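Local coordinates for protein cysteine protease (Xylella fastidiosa, PDB 3OIS) that binds uridine diphosphate and, as a papain-family cysteine protease, probably hydrolyses peptide bonds, at residues T79-A84 against P102-I107. Sequence-based numbering, arbitrary orientation.
Sequences TANALA and PSRLFI
Ala80 and Ala84, one turn apart on helix 78-93, both direct their methyl groups at the residues that open helix 104-114. Ala80 CB lies 3.4 Å from the backbone O of Arg104 and also meets Ile107 CG2. The small side chains let the backbones close in to 5.2 Å between Ala80 CA and Arg104 CA. Ile107 reaches across with both branches. CG2, anti to the backbone N, packs 3.9 Å from Ala80 CB, while CG1, with chi1 at -62°, carries CD1 to the backbone of the helix, 3.9 Å from Ala80 O and close to Ala84 N. Ile107 also touches Leu133 of helix 126-135, the helix that supplies Lys131 and Lys135 to the UDP pocket. In the papain fold, helix 78-93 corresponds to the long central helix of the L domain, and this contact packs the start of a second helix of that domain against its N-terminal part. Ser103 is the N-cap of that second helix, its OG accepting from Phe106 N at 3.1 Å. Just before the cap, the Pro102 ring sits beside the carbonyl of Ala84, CG being 3.2 Å from O, with CB near the Ala84 methyl. Arg104 runs over the same helix surface: its CG packs 3.6 Å from Ala84 CB, and a bend at chi3 (-65°) turns the chain beyond CD. CD lies against the amide group of Asn81, 3.5 Å from its CG. The amide stands nearly upright to the guanidinium, their planes 84° apart, and meets it at an edge. The buried guanidinium finds its charge partner elsewhere, in a salt bridge from NH2 to Glu141, and Tyr146 adds a cation-pi contact, which together should limit its rotation.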
loop_
_atom_site.group_PDB
_atom_site.type_symbol
_atom_site.label_atom_id
_atom_site.label_comp_id
_atom_site.label_asym_id
_atom_site.label_seq_id
_atom_site.Cartn_x
_atom_site.Cartn_y
_atom_site.Cartn_z
ATOM N N THR A 79 -0.644 -2.348 -3.838
ATOM C CA THR A 79 -1.062 -0.960 -3.789
ATOM C C THR A 79 -2.525 -0.901 -3.330
ATOM O O THR A 79 -2.853 -0.003 -2.547
ATOM C CB THR A 79 -0.851 -0.181 -5.085
ATOM O OG1 THR A 79 -1.722 -0.727 -6.098
ATOM C CG2 THR A 79 0.603 -0.307 -5.513
ATOM N N ALA A 80 -3.426 -1.804 -3.780
ATOM C CA ALA A 80 -4.833 -1.740 -3.385
ATOM C C ALA A 80 -5.011 -2.133 -1.933
ATOM O O ALA A 80 -5.990 -1.665 -1.253
ATOM C CB ALA A 80 -5.584 -2.696 -4.213
ATOM N N ASN A 81 -4.144 -3.031 -1.463
ATOM C CA ASN A 81 -4.183 -3.445 -0.041
ATOM C C ASN A 81 -3.751 -2.340 0.917
ATOM O O ASN A 81 -4.446 -2.069 1.942
ATOM C CB ASN A 81 -3.355 -4.708 0.211
ATOM C CG ASN A 81 -4.049 -5.952 -0.254
ATOM O OD1 ASN A 81 -4.241 -6.187 -1.506
ATOM N ND2 ASN A 81 -4.450 -6.766 0.678
ATOM N N ALA A 82 -2.670 -1.631 0.559
ATOM C CA ALA A 82 -2.200 -0.510 1.325
ATOM C C ALA A 82 -3.267 0.608 1.314
ATOM O O ALA A 82 -3.572 1.170 2.353
ATOM C CB ALA A 82 -0.859 0.040 0.776
ATOM N N LEU A 83 -3.828 0.915 0.126
ATOM C CA LEU A 83 -4.779 1.983 0.033
ATOM C C LEU A 83 -6.135 1.633 0.663
ATOM O O LEU A 83 -6.788 2.535 1.260
ATOM C CB LEU A 83 -4.982 2.375 -1.438
ATOM C CG LEU A 83 -3.789 3.193 -1.976
ATOM C CD1 LEU A 83 -3.910 3.321 -3.604
ATOM C CD2 LEU A 83 -3.670 4.630 -1.322
ATOM N N ALA A 84 -6.575 0.370 0.561
ATOM C CA ALA A 84 -7.811 -0.104 1.265
ATOM C C ALA A 84 -7.679 0.199 2.740
ATOM O O ALA A 84 -8.655 0.714 3.352
ATOM C CB ALA A 84 -8.028 -1.589 1.067
ATOM N N PRO A 102 -12.648 -2.024 2.605
ATOM C CA PRO A 102 -12.888 -1.556 1.220
ATOM C C PRO A 102 -12.511 -2.640 0.201
ATOM O O PRO A 102 -11.566 -3.431 0.445
ATOM C CB PRO A 102 -11.949 -0.344 1.066
ATOM C CG PRO A 102 -11.694 0.114 2.483
ATOM C CD PRO A 102 -11.700 -1.130 3.318
ATOM N N SER A 103 -13.283 -2.730 -0.884
ATOM C CA SER A 103 -12.984 -3.701 -1.974
ATOM C C SER A 103 -11.627 -3.513 -2.673
ATOM O O SER A 103 -11.473 -2.631 -3.526
ATOM C CB SER A 103 -14.078 -3.688 -3.052
ATOM O OG SER A 103 -13.690 -4.629 -4.023
ATOM N N ARG A 104 -10.686 -4.390 -2.343
ATOM C CA ARG A 104 -9.312 -4.322 -2.904
ATOM C C ARG A 104 -9.321 -4.635 -4.381
ATOM O O ARG A 104 -8.600 -3.983 -5.151
ATOM C CB ARG A 104 -8.429 -5.301 -2.157
ATOM C CG ARG A 104 -8.099 -4.727 -0.703
ATOM C CD ARG A 104 -7.494 -5.847 0.171
ATOM N NE ARG A 104 -8.413 -6.960 0.469
ATOM C CZ ARG A 104 -8.079 -8.224 0.767
ATOM N NH1 ARG A 104 -6.809 -8.644 0.767
ATOM N NH2 ARG A 104 -9.102 -9.114 1.031
ATOM N N LEU A 105 -10.170 -5.580 -4.808
ATOM C CA LEU A 105 -10.171 -5.894 -6.255
ATOM C C LEU A 105 -10.843 -4.777 -7.041
ATOM O O LEU A 105 -10.477 -4.550 -8.156
ATOM C CB LEU A 105 -10.939 -7.176 -6.563
ATOM C CG LEU A 105 -10.210 -8.456 -6.148
ATOM C CD1 LEU A 105 -11.017 -9.649 -6.713
ATOM C CD2 LEU A 105 -8.770 -8.481 -6.740
ATOM N N PHE A 106 -11.825 -4.061 -6.419
ATOM C CA PHE A 106 -12.378 -2.891 -7.106
ATOM C C PHE A 106 -11.217 -1.851 -7.381
ATOM O O PHE A 106 -11.121 -1.232 -8.486
ATOM C CB PHE A 106 -13.438 -2.179 -6.244
ATOM C CG PHE A 106 -14.073 -0.998 -6.917
ATOM C CD1 PHE A 106 -15.207 -1.184 -7.732
ATOM C CD2 PHE A 106 -13.554 0.307 -6.751
ATOM C CE1 PHE A 106 -15.781 -0.110 -8.339
ATOM C CE2 PHE A 106 -14.132 1.406 -7.399
ATOM C CZ PHE A 106 -15.276 1.151 -8.211
ATOM N N ILE A 107 -10.392 -1.595 -6.399
ATOM C CA ILE A 107 -9.281 -0.684 -6.622
ATOM C C ILE A 107 -8.367 -1.248 -7.705
ATOM O O ILE A 107 -8.021 -0.511 -8.610
ATOM C CB ILE A 107 -8.522 -0.329 -5.349
ATOM C CG1 ILE A 107 -9.450 0.405 -4.328
ATOM C CG2 ILE A 107 -7.228 0.547 -5.581
ATOM C CD1 ILE A 107 -8.844 0.348 -2.987
#